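Local coordinates for proton-dependent oligopeptide transporter family protein (Xanthomonas campestris, PDB 6EI3), which probably carries small peptides across the membrane together with protons, as a POT family member of the major facilitator superfamily, captured here in an auto-inhibited state, at residues A[204-209]-A[284-289]; A[293-298]-A[491-496]; A[301-306]-A[435-440]; A[357-360]-A[364-367]. One frame throughout, in Å; residues are numbered along the deposited sequence.

Interaction 1: residues A[204-209]-A[284-289]; sequences HGFGAV and DGVRAL
With CG anti to the backbone N (chi1 -175°), the benzyl group of Phe206 reaches across to Val286 and Leu289 although its CB does not head straight for them. Val286 has CG1 anti to its own backbone N (chi1 171°), which sets CG1 on the Phe206 ring and CG2 between that ring and Val209. Val286 CG1 is 3.8 Å from Phe206 CE1, while Val286 CG2 lies 3.8 Å from Phe206 CD1 and 3.7 Å from Val209 CB. The Phe206 side chain runs roughly perpendicular to that of Val286, whereas the two valines pass each other in opposite directions. One turn along, Leu289 meets the same rim of the phenyl ring, its CB 3.9 Å from Phe206 CE1. Val286 CG2 and Leu289 CB both come to the ring obliquely. No hydrogen bond links the segments, so apolar packing alone joins them, with the backbones at their closest where Phe206 CA and Val286 CA are 6.2 Å apart. Gly205 occupies the N-cap position, and its O accepts the bond from Val209 N, which closes the first turn of helix 206-215. The contact thus lays the start of that short helix against helix 281-306. Helix 430-456 packs against the same cluster: Phe206 also touches Val432 and Phe436, and Leu289 packs on Val432 and Val433.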
# COMPACT_ATOMS: atom_id res chain seq x y z
N HIS A 204 18.79 -5.49 -22.04
CA HIS A 204 17.74 -6.51 -22.03
C HIS A 204 16.91 -6.46 -20.72
O HIS A 204 16.40 -7.49 -20.25
CB HIS A 204 18.34 -7.90 -22.33
CG HIS A 204 19.32 -7.92 -23.46
ND1 HIS A 204 18.98 -7.45 -24.73
CD2 HIS A 204 20.60 -8.35 -23.49
CE1 HIS A 204 20.06 -7.60 -25.48
NE2 HIS A 204 21.06 -8.15 -24.78
N GLY A 205 16.74 -5.25 -20.18
CA GLY A 205 15.93 -4.98 -19.00
C GLY A 205 14.48 -4.77 -19.39
O GLY A 205 14.18 -4.65 -20.59
N PHE A 206 13.57 -4.69 -18.39
CA PHE A 206 12.12 -4.54 -18.60
C PHE A 206 11.74 -3.45 -19.59
O PHE A 206 11.04 -3.75 -20.55
CB PHE A 206 11.37 -4.36 -17.26
CG PHE A 206 9.87 -4.32 -17.39
CD1 PHE A 206 9.14 -5.49 -17.55
CD2 PHE A 206 9.18 -3.12 -17.33
CE1 PHE A 206 7.75 -5.46 -17.69
CE2 PHE A 206 7.78 -3.08 -17.46
CZ PHE A 206 7.08 -4.25 -17.64
N GLY A 207 12.19 -2.21 -19.32
CA GLY A 207 11.93 -1.04 -20.16
C GLY A 207 12.35 -1.21 -21.60
O GLY A 207 11.55 -0.96 -22.51
N ALA A 208 13.59 -1.68 -21.83
CA ALA A 208 14.15 -1.92 -23.18
C ALA A 208 13.34 -2.93 -23.98
O ALA A 208 13.09 -2.70 -25.16
CB ALA A 208 15.60 -2.36 -23.08
N VAL A 209 12.90 -4.04 -23.33
CA VAL A 209 12.11 -5.11 -23.96
C VAL A 209 10.70 -4.59 -24.31
O VAL A 209 10.22 -4.88 -25.41
CB VAL A 209 12.09 -6.43 -23.14
CG1 VAL A 209 11.28 -7.52 -23.83
CG2 VAL A 209 13.51 -6.93 -22.87
N ASP A 284 10.65 -13.74 -22.13
CA ASP A 284 9.88 -14.62 -21.25
C ASP A 284 9.72 -13.95 -19.89
O ASP A 284 8.65 -14.02 -19.30
CB ASP A 284 10.58 -15.98 -21.07
CG ASP A 284 10.70 -16.85 -22.30
OD1 ASP A 284 10.11 -16.49 -23.35
OD2 ASP A 284 11.40 -17.88 -22.23
N GLY A 285 10.78 -13.29 -19.41
CA GLY A 285 10.81 -12.55 -18.16
C GLY A 285 9.81 -11.41 -18.11
O GLY A 285 9.19 -11.19 -17.07
N VAL A 286 9.62 -10.71 -19.24
CA VAL A 286 8.66 -9.61 -19.37
C VAL A 286 7.24 -10.21 -19.47
O VAL A 286 6.31 -9.62 -18.92
CB VAL A 286 9.02 -8.62 -20.53
CG1 VAL A 286 7.90 -7.62 -20.80
CG2 VAL A 286 10.33 -7.89 -20.21
N ARG A 287 7.08 -11.39 -20.13
CA ARG A 287 5.80 -12.11 -20.21
C ARG A 287 5.34 -12.50 -18.79
O ARG A 287 4.16 -12.32 -18.46
CB ARG A 287 5.91 -13.37 -21.09
CG ARG A 287 4.55 -13.94 -21.45
CD ARG A 287 4.54 -14.86 -22.66
NE ARG A 287 4.83 -14.19 -23.93
CZ ARG A 287 3.95 -13.47 -24.63
NH1 ARG A 287 2.72 -13.28 -24.17
NH2 ARG A 287 4.31 -12.92 -25.78
N ALA A 288 6.27 -13.02 -17.97
CA ALA A 288 6.03 -13.42 -16.59
C ALA A 288 5.62 -12.19 -15.76
O ALA A 288 4.66 -12.27 -14.98
CB ALA A 288 7.28 -14.06 -16.02
N LEU A 289 6.31 -11.03 -15.95
CA LEU A 289 6.02 -9.76 -15.27
C LEU A 289 4.60 -9.27 -15.59
O LEU A 289 3.93 -8.76 -14.70
CB LEU A 289 7.04 -8.67 -15.67
CG LEU A 289 8.01 -8.11 -14.62
CD1 LEU A 289 7.32 -7.78 -13.29
CD2 LEU A 289 9.20 -9.01 -14.43

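Interaction 2: residues A[293-298]-A[491-496]; sequences LVIFAL and GLYARR. With 78M ((2S)-2,3-dihydroxypropyl(7Z)-pentadec-7-enoate), chain O; 78M ((2S)-2,3-dihydroxypropyl(7Z)-pentadec-7-enoate), chain J; 78M ((2S)-2,3-dihydroxypropyl(7Z)-pentadec-7-enoate), chain C.
A pocket occupied in this crystal by the monoacylglycerol 78M of chain O runs along one side of this contact, and Val294 and Tyr493 belong both to its wall and to the helix interface. Val294 CG1 sits over one face of the Tyr493 ring, 3.7 Å from the ring centroid and 17° off the normal, a CH-pi contact. The other methyl of Val294, CG2, turns to the lipid and lies 3.4 Å from its ester oxygen O2. Ile295 CG1 comes obliquely to the ring, 3.6 Å from Tyr493 CE2, and Leu298 CD1 closes on the root of the side chain, 3.8 Å from Tyr493 CB. With CG anti to the backbone N (chi1 -176°), Tyr493 projects across the interface and carries its hydroxyl past Val294 to the glycerol head group. There Tyr493 OH and the lipid O21 share a hydrogen bond of 2.7 Å, with O21 near the ring plane. Elsewhere on the same turn, Arg495 NH1 donates to O19 of the 78M of chain J at 3.2 Å. The short helical segments are nearly antiparallel, at 160°, their axes 10.6 Å apart. Helix 281-306 is thereby set against the end of helix 471-495; Ile295 also touches Phe420 of helix 400-424 and Met367 of helix 363-389, and Phe296 packs on helix 430-456.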
# COMPACT_ATOMS: atom_id res chain seq x y z
N LEU A 293 1.37 -8.62 -13.16
CA LEU A 293 0.61 -7.38 -13.18
C LEU A 293 -0.90 -7.67 -13.12
O LEU A 293 -1.62 -6.95 -12.42
CB LEU A 293 0.99 -6.50 -14.40
CG LEU A 293 0.24 -5.15 -14.59
CD1 LEU A 293 0.50 -4.17 -13.45
CD2 LEU A 293 0.60 -4.50 -15.92
N VAL A 294 -1.37 -8.74 -13.80
CA VAL A 294 -2.78 -9.15 -13.76
C VAL A 294 -3.14 -9.65 -12.34
O VAL A 294 -4.15 -9.20 -11.79
CB VAL A 294 -3.17 -10.16 -14.87
CG1 VAL A 294 -4.64 -10.58 -14.73
CG2 VAL A 294 -2.94 -9.54 -16.25
N ILE A 295 -2.31 -10.54 -11.76
CA ILE A 295 -2.49 -11.05 -10.39
C ILE A 295 -2.56 -9.85 -9.41
O ILE A 295 -3.48 -9.80 -8.59
CB ILE A 295 -1.37 -12.08 -10.06
CG1 ILE A 295 -1.66 -13.42 -10.76
CG2 ILE A 295 -1.20 -12.30 -8.56
CD1 ILE A 295 -0.46 -14.11 -11.36
N PHE A 296 -1.61 -8.89 -9.53
CA PHE A 296 -1.57 -7.68 -8.69
C PHE A 296 -2.82 -6.81 -8.86
O PHE A 296 -3.36 -6.34 -7.88
CB PHE A 296 -0.29 -6.84 -8.95
CG PHE A 296 1.00 -7.35 -8.33
CD1 PHE A 296 1.05 -8.58 -7.67
CD2 PHE A 296 2.17 -6.59 -8.42
CE1 PHE A 296 2.25 -9.05 -7.13
CE2 PHE A 296 3.37 -7.07 -7.87
CZ PHE A 296 3.40 -8.29 -7.23
N ALA A 297 -3.30 -6.64 -10.10
CA ALA A 297 -4.52 -5.85 -10.39
C ALA A 297 -5.74 -6.42 -9.65
O ALA A 297 -6.57 -5.67 -9.11
CB ALA A 297 -4.78 -5.82 -11.90
N LEU A 298 -5.83 -7.74 -9.61
CA LEU A 298 -6.92 -8.49 -8.98
C LEU A 298 -6.85 -8.50 -7.46
O LEU A 298 -7.84 -8.84 -6.81
CB LEU A 298 -6.97 -9.91 -9.56
CG LEU A 298 -7.43 -9.99 -11.00
CD1 LEU A 298 -7.20 -11.39 -11.58
CD2 LEU A 298 -8.89 -9.59 -11.14
N GLY A 491 -9.46 -16.16 -8.35
CA GLY A 491 -9.49 -17.62 -8.36
C GLY A 491 -9.62 -18.23 -9.73
O GLY A 491 -9.00 -19.27 -10.01
N LEU A 492 -10.42 -17.58 -10.61
CA LEU A 492 -10.61 -18.07 -11.98
C LEU A 492 -9.35 -17.84 -12.81
O LEU A 492 -8.97 -18.70 -13.60
CB LEU A 492 -11.85 -17.45 -12.64
CG LEU A 492 -13.22 -17.84 -12.02
CD1 LEU A 492 -14.30 -16.84 -12.42
CD2 LEU A 492 -13.64 -19.24 -12.44
N TYR A 493 -8.66 -16.71 -12.57
CA TYR A 493 -7.40 -16.39 -13.24
C TYR A 493 -6.29 -17.36 -12.73
O TYR A 493 -5.56 -17.93 -13.54
CB TYR A 493 -6.98 -14.92 -13.01
CG TYR A 493 -5.72 -14.56 -13.77
CD1 TYR A 493 -5.76 -14.27 -15.14
CD2 TYR A 493 -4.47 -14.63 -13.16
CE1 TYR A 493 -4.59 -14.01 -15.85
CE2 TYR A 493 -3.30 -14.38 -13.86
CZ TYR A 493 -3.37 -14.04 -15.20
OH TYR A 493 -2.20 -13.78 -15.88
N ALA A 494 -6.21 -17.56 -11.40
CA ALA A 494 -5.27 -18.45 -10.71
C ALA A 494 -5.40 -19.88 -11.21
O ALA A 494 -4.38 -20.54 -11.41
CB ALA A 494 -5.50 -18.39 -9.20
N ARG A 495 -6.64 -20.34 -11.48
CA ARG A 495 -6.92 -21.67 -12.00
C ARG A 495 -6.13 -21.98 -13.29
O ARG A 495 -5.63 -23.09 -13.43
CB ARG A 495 -8.44 -21.86 -12.20
CG ARG A 495 -8.88 -23.14 -12.92
CD ARG A 495 -8.68 -24.40 -12.09
NE ARG A 495 -9.13 -25.61 -12.78
CZ ARG A 495 -9.14 -26.83 -12.24
NH1 ARG A 495 -8.72 -27.01 -10.99
NH2 ARG A 495 -9.57 -27.87 -12.94
N ARG A 496 -6.01 -21.01 -14.19
CA ARG A 496 -5.32 -21.18 -15.47
C ARG A 496 -3.85 -20.75 -15.42
O ARG A 496 -3.14 -20.89 -16.42
CB ARG A 496 -6.09 -20.45 -16.59
CG ARG A 496 -7.44 -21.10 -16.90
CD ARG A 496 -8.33 -20.22 -17.77
NE ARG A 496 -9.73 -20.64 -17.69
CZ ARG A 496 -10.31 -21.52 -18.50
NH1 ARG A 496 -9.61 -22.10 -19.47
NH2 ARG A 496 -11.59 -21.84 -18.34
O21 78M O . -2.65 -13.82 -18.57
C20 78M O . -1.84 -12.74 -18.99
C18 78M O . -2.68 -11.53 -19.34
O19 78M O . -3.62 -11.86 -20.36
C17 78M O . -1.85 -10.35 -19.77
O2 78M O . -2.70 -9.19 -19.62
C1 78M O . -2.12 -7.98 -19.64
O1 78M O . -0.97 -7.78 -19.94
C2 78M O . -3.09 -6.91 -19.23
C3 78M O . -2.68 -6.17 -17.97
C4 78M O . -3.85 -5.87 -17.04
C5 78M O . -4.15 -4.39 -16.85
C6 78M O . -3.24 -3.67 -15.85
C7 78M O . -3.92 -3.42 -14.54
C8 78M O . -4.30 -2.24 -14.07
C9 78M O . -4.99 -2.01 -12.75
C10 78M O . -6.51 -2.11 -12.89
C11 78M O . -7.19 -2.95 -11.83
C12 78M O . -8.45 -3.65 -12.33
C13 78M O . -9.09 -4.64 -11.36
C15 78M O . -10.79 -5.02 -9.55
C14 78M O . -9.94 -4.01 -10.28
O21 78M J . -3.99 -26.57 -9.73
C20 78M J . -4.02 -25.15 -9.72
C18 78M J . -5.25 -24.64 -9.02
O19 78M J . -6.42 -25.17 -9.65
C17 78M J . -5.31 -23.13 -8.99
O2 78M J . -6.52 -22.77 -8.29
C1 78M J . -6.45 -21.78 -7.39
O1 78M J . -5.42 -21.24 -7.06
C2 78M J . -7.81 -21.43 -6.85
C3 78M J . -7.81 -21.14 -5.36
C4 78M J . -9.16 -21.31 -4.70
C5 78M J . -9.06 -21.37 -3.18
C6 78M J . -10.40 -21.35 -2.46
C7 78M J . -10.24 -21.59 -0.99
C8 78M J . -11.05 -21.24 0.01
C9 78M J . -12.35 -20.49 -0.08
C10 78M J . -12.23 -19.02 0.34
C11 78M J . -12.25 -18.76 1.86
C12 78M J . -13.62 -18.75 2.53
C13 78M J . -14.56 -17.64 2.06
C15 78M J . -16.95 -16.87 1.80
C14 78M J . -15.99 -17.77 2.55
O21 78M C . -9.02 -25.72 -7.09
C20 78M C . -9.36 -24.66 -7.97
C18 78M C . -10.65 -23.99 -7.54
O19 78M C . -11.72 -24.94 -7.59
C17 78M C . -11.00 -22.79 -8.38
O2 78M C . -12.18 -22.24 -7.75
C1 78M C . -12.44 -20.93 -7.90
O1 78M C . -11.74 -20.18 -8.53
C2 78M C . -13.71 -20.54 -7.21
C3 78M C . -13.68 -19.17 -6.55
C4 78M C . -12.80 -19.10 -5.31
C5 78M C . -13.51 -18.70 -4.02
C6 78M C . -13.96 -17.24 -3.98
C7 78M C . -14.61 -16.87 -2.68
C8 78M C . -15.89 -16.63 -2.45
C9 78M C . -17.03 -16.71 -3.43
C10 78M C . -17.51 -15.33 -3.89
C11 78M C . -18.59 -15.38 -4.96
C12 78M C . -19.05 -14.02 -5.47
C13 78M C . -20.07 -13.30 -4.59
C15 78M C . -21.25 -11.13 -4.05
C14 78M C . -20.40 -11.89 -5.05

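Interaction 3: residues A[301-306]-A[435-440]; sequences PFFSLF and SFWYLT
Phe303 drives the edge of its ring into the face of the Trp437 indole, a T-shaped pair with the Trp437 six-membered ring. The centroids are 5.4 Å apart and the planes meet at 81°, close to perpendicular. The leading atom is Phe303 CZ, 3.7 Å from Trp437 CZ2, with Phe303 CE2 next to it, 3.9 Å from Trp437 CH2. Phe303 CB points at the other helix, whereas the indole gets there by its length: CG is anti to the backbone N (chi1 -171°), which swings the six-membered ring across toward Phe303. Thr440, one turn on from Trp437, adds a second point of contact, its CG2 lying obliquely to the phenyl ring at 3.8 Å from Phe303 CD2. The two branches of Thr440 divide the work. While CG2 packs, OG1 turns back to its own helix and donates to Phe436 O at 2.8 Å, reaching that oxygen 25° out of the carbonyl plane, so the buried hydroxyl is satisfied without a partner across the interface. Phe302 CD2 lies over the centre of one face of the Phe303 ring, 3.8 Å above its plane, which backs the phenyl from within its own helix. The contact lies deep in the protein, near the kinked end of helix 281-306, where Pro301 interrupts the regular bonding. Nearby, Ser304 OG bonds to Gly444 O, a second tie to helix 430-456, while Phe302 packs on helix 400-424 and Pro301 and Leu305 on helix 471-495.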
# COMPACT_ATOMS: atom_id res chain seq x y z
N PRO A 301 -8.49 -4.80 -4.72
CA PRO A 301 -9.62 -4.66 -3.78
C PRO A 301 -9.25 -5.07 -2.36
O PRO A 301 -9.85 -4.54 -1.42
CB PRO A 301 -10.67 -5.59 -4.37
CG PRO A 301 -10.35 -5.59 -5.85
CD PRO A 301 -8.86 -5.73 -5.81
N PHE A 302 -8.24 -5.96 -2.18
CA PHE A 302 -7.81 -6.31 -0.82
C PHE A 302 -7.31 -5.03 -0.12
O PHE A 302 -7.61 -4.81 1.05
CB PHE A 302 -6.72 -7.42 -0.80
CG PHE A 302 -6.08 -7.50 0.57
CD1 PHE A 302 -6.74 -8.13 1.63
CD2 PHE A 302 -4.89 -6.82 0.84
CE1 PHE A 302 -6.18 -8.13 2.92
CE2 PHE A 302 -4.35 -6.82 2.13
CZ PHE A 302 -5.00 -7.46 3.16
N PHE A 303 -6.51 -4.22 -0.82
CA PHE A 303 -5.96 -2.99 -0.25
C PHE A 303 -7.01 -1.92 -0.03
O PHE A 303 -6.86 -1.14 0.90
CB PHE A 303 -4.76 -2.47 -1.06
CG PHE A 303 -3.57 -3.36 -0.84
CD1 PHE A 303 -2.87 -3.35 0.37
CD2 PHE A 303 -3.14 -4.23 -1.84
CE1 PHE A 303 -1.79 -4.21 0.58
CE2 PHE A 303 -2.04 -5.08 -1.63
CZ PHE A 303 -1.39 -5.08 -0.41
N SER A 304 -8.12 -1.94 -0.83
CA SER A 304 -9.27 -1.05 -0.64
C SER A 304 -9.84 -1.31 0.73
O SER A 304 -10.18 -0.39 1.45
CB SER A 304 -10.37 -1.33 -1.67
OG SER A 304 -9.88 -1.13 -2.98
N LEU A 305 -9.97 -2.58 1.08
CA LEU A 305 -10.54 -3.04 2.35
C LEU A 305 -9.55 -2.92 3.50
O LEU A 305 -9.92 -2.55 4.61
CB LEU A 305 -11.02 -4.49 2.18
CG LEU A 305 -12.46 -4.66 1.66
CD1 LEU A 305 -12.60 -4.29 0.18
CD2 LEU A 305 -12.93 -6.09 1.83
N PHE A 306 -8.28 -3.21 3.23
CA PHE A 306 -7.25 -3.19 4.25
C PHE A 306 -6.94 -1.78 4.78
O PHE A 306 -6.89 -1.60 6.00
CB PHE A 306 -5.98 -3.91 3.73
CG PHE A 306 -4.87 -3.99 4.75
CD1 PHE A 306 -4.98 -4.83 5.85
CD2 PHE A 306 -3.71 -3.24 4.60
CE1 PHE A 306 -3.95 -4.89 6.80
CE2 PHE A 306 -2.69 -3.30 5.55
CZ PHE A 306 -2.82 -4.13 6.65
N SER A 435 7.86 -2.11 -7.63
CA SER A 435 7.17 -0.91 -8.10
C SER A 435 5.69 -1.22 -8.34
O SER A 435 4.84 -0.47 -7.88
CB SER A 435 7.83 -0.37 -9.37
OG SER A 435 9.14 0.11 -9.09
N PHE A 436 5.39 -2.37 -8.99
CA PHE A 436 4.02 -2.80 -9.28
C PHE A 436 3.26 -3.12 -8.00
O PHE A 436 2.04 -2.92 -7.97
CB PHE A 436 3.98 -4.03 -10.21
CG PHE A 436 4.18 -3.84 -11.70
CD1 PHE A 436 4.29 -2.57 -12.25
CD2 PHE A 436 4.23 -4.94 -12.56
CE1 PHE A 436 4.51 -2.39 -13.62
CE2 PHE A 436 4.43 -4.77 -13.94
CZ PHE A 436 4.56 -3.50 -14.46
N TRP A 437 3.95 -3.68 -6.97
CA TRP A 437 3.34 -4.01 -5.67
C TRP A 437 2.93 -2.73 -4.94
O TRP A 437 1.83 -2.67 -4.42
CB TRP A 437 4.27 -4.87 -4.79
CG TRP A 437 3.62 -5.41 -3.54
CD1 TRP A 437 4.03 -5.19 -2.25
CD2 TRP A 437 2.49 -6.30 -3.46
NE1 TRP A 437 3.23 -5.90 -1.38
CE2 TRP A 437 2.28 -6.58 -2.09
CE3 TRP A 437 1.65 -6.90 -4.41
CZ2 TRP A 437 1.22 -7.39 -1.65
CZ3 TRP A 437 0.61 -7.71 -3.98
CH2 TRP A 437 0.41 -7.96 -2.61
N TYR A 438 3.80 -1.70 -4.95
CA TYR A 438 3.46 -0.41 -4.34
C TYR A 438 2.25 0.20 -5.04
O TYR A 438 1.35 0.69 -4.37
CB TYR A 438 4.64 0.58 -4.41
CG TYR A 438 5.83 0.17 -3.58
CD1 TYR A 438 5.66 -0.37 -2.31
CD2 TYR A 438 7.12 0.38 -4.03
CE1 TYR A 438 6.75 -0.75 -1.53
CE2 TYR A 438 8.23 0.03 -3.25
CZ TYR A 438 8.04 -0.54 -2.01
OH TYR A 438 9.12 -0.86 -1.23
N LEU A 439 2.21 0.12 -6.37
CA LEU A 439 1.09 0.63 -7.15
C LEU A 439 -0.21 -0.13 -6.87
O LEU A 439 -1.28 0.43 -7.10
CB LEU A 439 1.41 0.66 -8.66
CG LEU A 439 2.53 1.61 -9.10
CD1 LEU A 439 2.80 1.47 -10.60
CD2 LEU A 439 2.22 3.08 -8.73
N THR A 440 -0.13 -1.39 -6.39
CA THR A 440 -1.28 -2.22 -6.02
C THR A 440 -2.04 -1.54 -4.87
O THR A 440 -3.26 -1.45 -4.92
CB THR A 440 -0.84 -3.68 -5.76
OG1 THR A 440 -0.20 -4.15 -6.94
CG2 THR A 440 -1.99 -4.60 -5.46

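Interaction 4: residues A[357-360]-A[364-367]; sequences LGWE and LRRM. With 78M ((2S)-2,3-dihydroxypropyl(7Z)-pentadec-7-enoate), chain J.
The backbone leaves helix 334-357 through a Schellman motif at Gly358 (phi 104°), and the short connection that follows brings Trp359 and Glu360 against Arg365 on the first turn of helix 363-389. Trp359 and Arg365 form a cation-pi stack: the guanidinium lies flat over one face of the indole, the planes 5° apart, with Arg365 CZ 3.8 Å from the centroid of the five-membered ring. The arginine chain, extended from CG to NE, runs along the same face, and its CD makes a CH-pi contact 4.0 Å from the centroid of the six-membered ring. While one face of the guanidinium is stacked, a bond forms within its plane: Arg365 NH1 donates to Glu360 O at 3.0 Å, at an N-H...O angle of 165°, and this bond fixes how the flat group is rotated over the ring. The contact lies on the surface and ties the loop between helices 334-357 and 363-389 to the first turn of the latter. The 78M of chain J touches both stacked residues, its C7 near the Trp359 ring and its C3 within 3.7 Å of Arg365 CG.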
# COMPACT_ATOMS: atom_id res chain seq x y z
N LEU A 357 -3.15 -32.99 5.60
CA LEU A 357 -4.55 -33.29 5.31
C LEU A 357 -4.86 -33.48 3.81
O LEU A 357 -5.93 -33.97 3.47
CB LEU A 357 -5.47 -32.23 5.94
CG LEU A 357 -6.39 -32.68 7.10
CD1 LEU A 357 -5.58 -33.13 8.33
CD2 LEU A 357 -7.34 -31.57 7.49
N GLY A 358 -3.92 -33.10 2.95
CA GLY A 358 -4.08 -33.26 1.50
C GLY A 358 -4.41 -32.03 0.70
O GLY A 358 -4.35 -32.08 -0.53
N TRP A 359 -4.78 -30.91 1.36
CA TRP A 359 -5.09 -29.65 0.67
C TRP A 359 -3.84 -28.78 0.72
O TRP A 359 -3.56 -28.15 1.76
CB TRP A 359 -6.32 -28.95 1.28
CG TRP A 359 -6.92 -27.87 0.43
CD1 TRP A 359 -7.86 -28.01 -0.55
CD2 TRP A 359 -6.73 -26.45 0.59
NE1 TRP A 359 -8.23 -26.78 -1.04
CE2 TRP A 359 -7.56 -25.80 -0.35
CE3 TRP A 359 -5.93 -25.66 1.44
CZ2 TRP A 359 -7.59 -24.40 -0.49
CZ3 TRP A 359 -5.98 -24.28 1.32
CH2 TRP A 359 -6.78 -23.67 0.35
N GLU A 360 -3.05 -28.79 -0.36
CA GLU A 360 -1.80 -28.03 -0.43
C GLU A 360 -2.08 -26.52 -0.35
O GLU A 360 -2.79 -26.00 -1.21
CB GLU A 360 -0.99 -28.37 -1.70
CG GLU A 360 0.44 -27.85 -1.69
CD GLU A 360 1.39 -28.47 -0.68
OE1 GLU A 360 1.23 -29.67 -0.35
OE2 GLU A 360 2.33 -27.76 -0.25
N LEU A 364 -1.14 -19.30 -4.64
CA LEU A 364 -2.36 -18.77 -5.28
C LEU A 364 -3.64 -19.11 -4.51
O LEU A 364 -4.57 -18.30 -4.51
CB LEU A 364 -2.44 -19.20 -6.76
CG LEU A 364 -1.45 -18.49 -7.70
CD1 LEU A 364 -1.51 -19.08 -9.09
CD2 LEU A 364 -1.65 -16.94 -7.73
N ARG A 365 -3.65 -20.26 -3.79
CA ARG A 365 -4.77 -20.65 -2.92
C ARG A 365 -4.81 -19.74 -1.71
O ARG A 365 -5.89 -19.34 -1.28
CB ARG A 365 -4.67 -22.12 -2.47
CG ARG A 365 -5.39 -23.09 -3.40
CD ARG A 365 -5.03 -24.52 -3.06
NE ARG A 365 -5.88 -25.47 -3.77
CZ ARG A 365 -5.80 -26.79 -3.64
NH1 ARG A 365 -4.91 -27.33 -2.81
NH2 ARG A 365 -6.61 -27.58 -4.33
N ARG A 366 -3.64 -19.42 -1.15
CA ARG A 366 -3.52 -18.52 -0.00
C ARG A 366 -4.05 -17.14 -0.41
O ARG A 366 -4.85 -16.56 0.31
CB ARG A 366 -2.06 -18.38 0.45
CG ARG A 366 -1.47 -19.61 1.15
CD ARG A 366 -0.01 -19.35 1.52
NE ARG A 366 0.71 -20.60 1.71
CZ ARG A 366 1.96 -20.69 2.17
NH1 ARG A 366 2.64 -19.60 2.49
NH2 ARG A 366 2.53 -21.88 2.32
N MET A 367 -3.64 -16.65 -1.59
CA MET A 367 -4.04 -15.34 -2.07
C MET A 367 -5.56 -15.23 -2.31
O MET A 367 -6.16 -14.29 -1.81
CB MET A 367 -3.23 -14.93 -3.29
CG MET A 367 -1.77 -14.62 -2.94
SD MET A 367 -0.80 -14.29 -4.42
CE MET A 367 -1.26 -12.57 -4.73
O21 78M J . -3.99 -26.57 -9.73
C20 78M J . -4.02 -25.15 -9.72
C18 78M J . -5.25 -24.64 -9.02
O19 78M J . -6.42 -25.17 -9.65
C17 78M J . -5.31 -23.13 -8.99
O2 78M J . -6.52 -22.77 -8.29
C1 78M J . -6.45 -21.78 -7.39
O1 78M J . -5.42 -21.24 -7.06
C2 78M J . -7.81 -21.43 -6.85
C3 78M J . -7.81 -21.14 -5.36
C4 78M J . -9.16 -21.31 -4.70
C5 78M J . -9.06 -21.37 -3.18
C6 78M J . -10.40 -21.35 -2.46
C7 78M J . -10.24 -21.59 -0.99
C8 78M J . -11.05 -21.24 0.01
C9 78M J . -12.35 -20.49 -0.08
C10 78M J . -12.23 -19.02 0.34
C11 78M J . -12.25 -18.76 1.86
C12 78M J . -13.62 -18.75 2.53
C13 78M J . -14.56 -17.64 2.06
C15 78M J . -16.95 -16.87 1.80
C14 78M J . -15.99 -17.77 2.55

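Overall arrangement
Helix 281-306 runs through interactions 1, 2 and 3, successively meeting helix 206-215, helix 471-495 and helix 430-456; interaction 4 instead joins a connecting loop to helix 363-389. Interactions 1 and 3 are buried and hold by apolar or aromatic packing, the centre of interaction 3 lying about 5 Å from the centre of the chain. Interaction 2 is partly buried and adds polar contacts to lipid head groups, while interaction 4, on the surface, relies on a charged stack and a hydrogen bond. Phe436 links 1 with 3, and Phe296 of segment 293-298 packs on Trp437 and Thr440 of interaction 3. Ala494 touches Leu364, and one 78M, chain J, borders both 2 and 4.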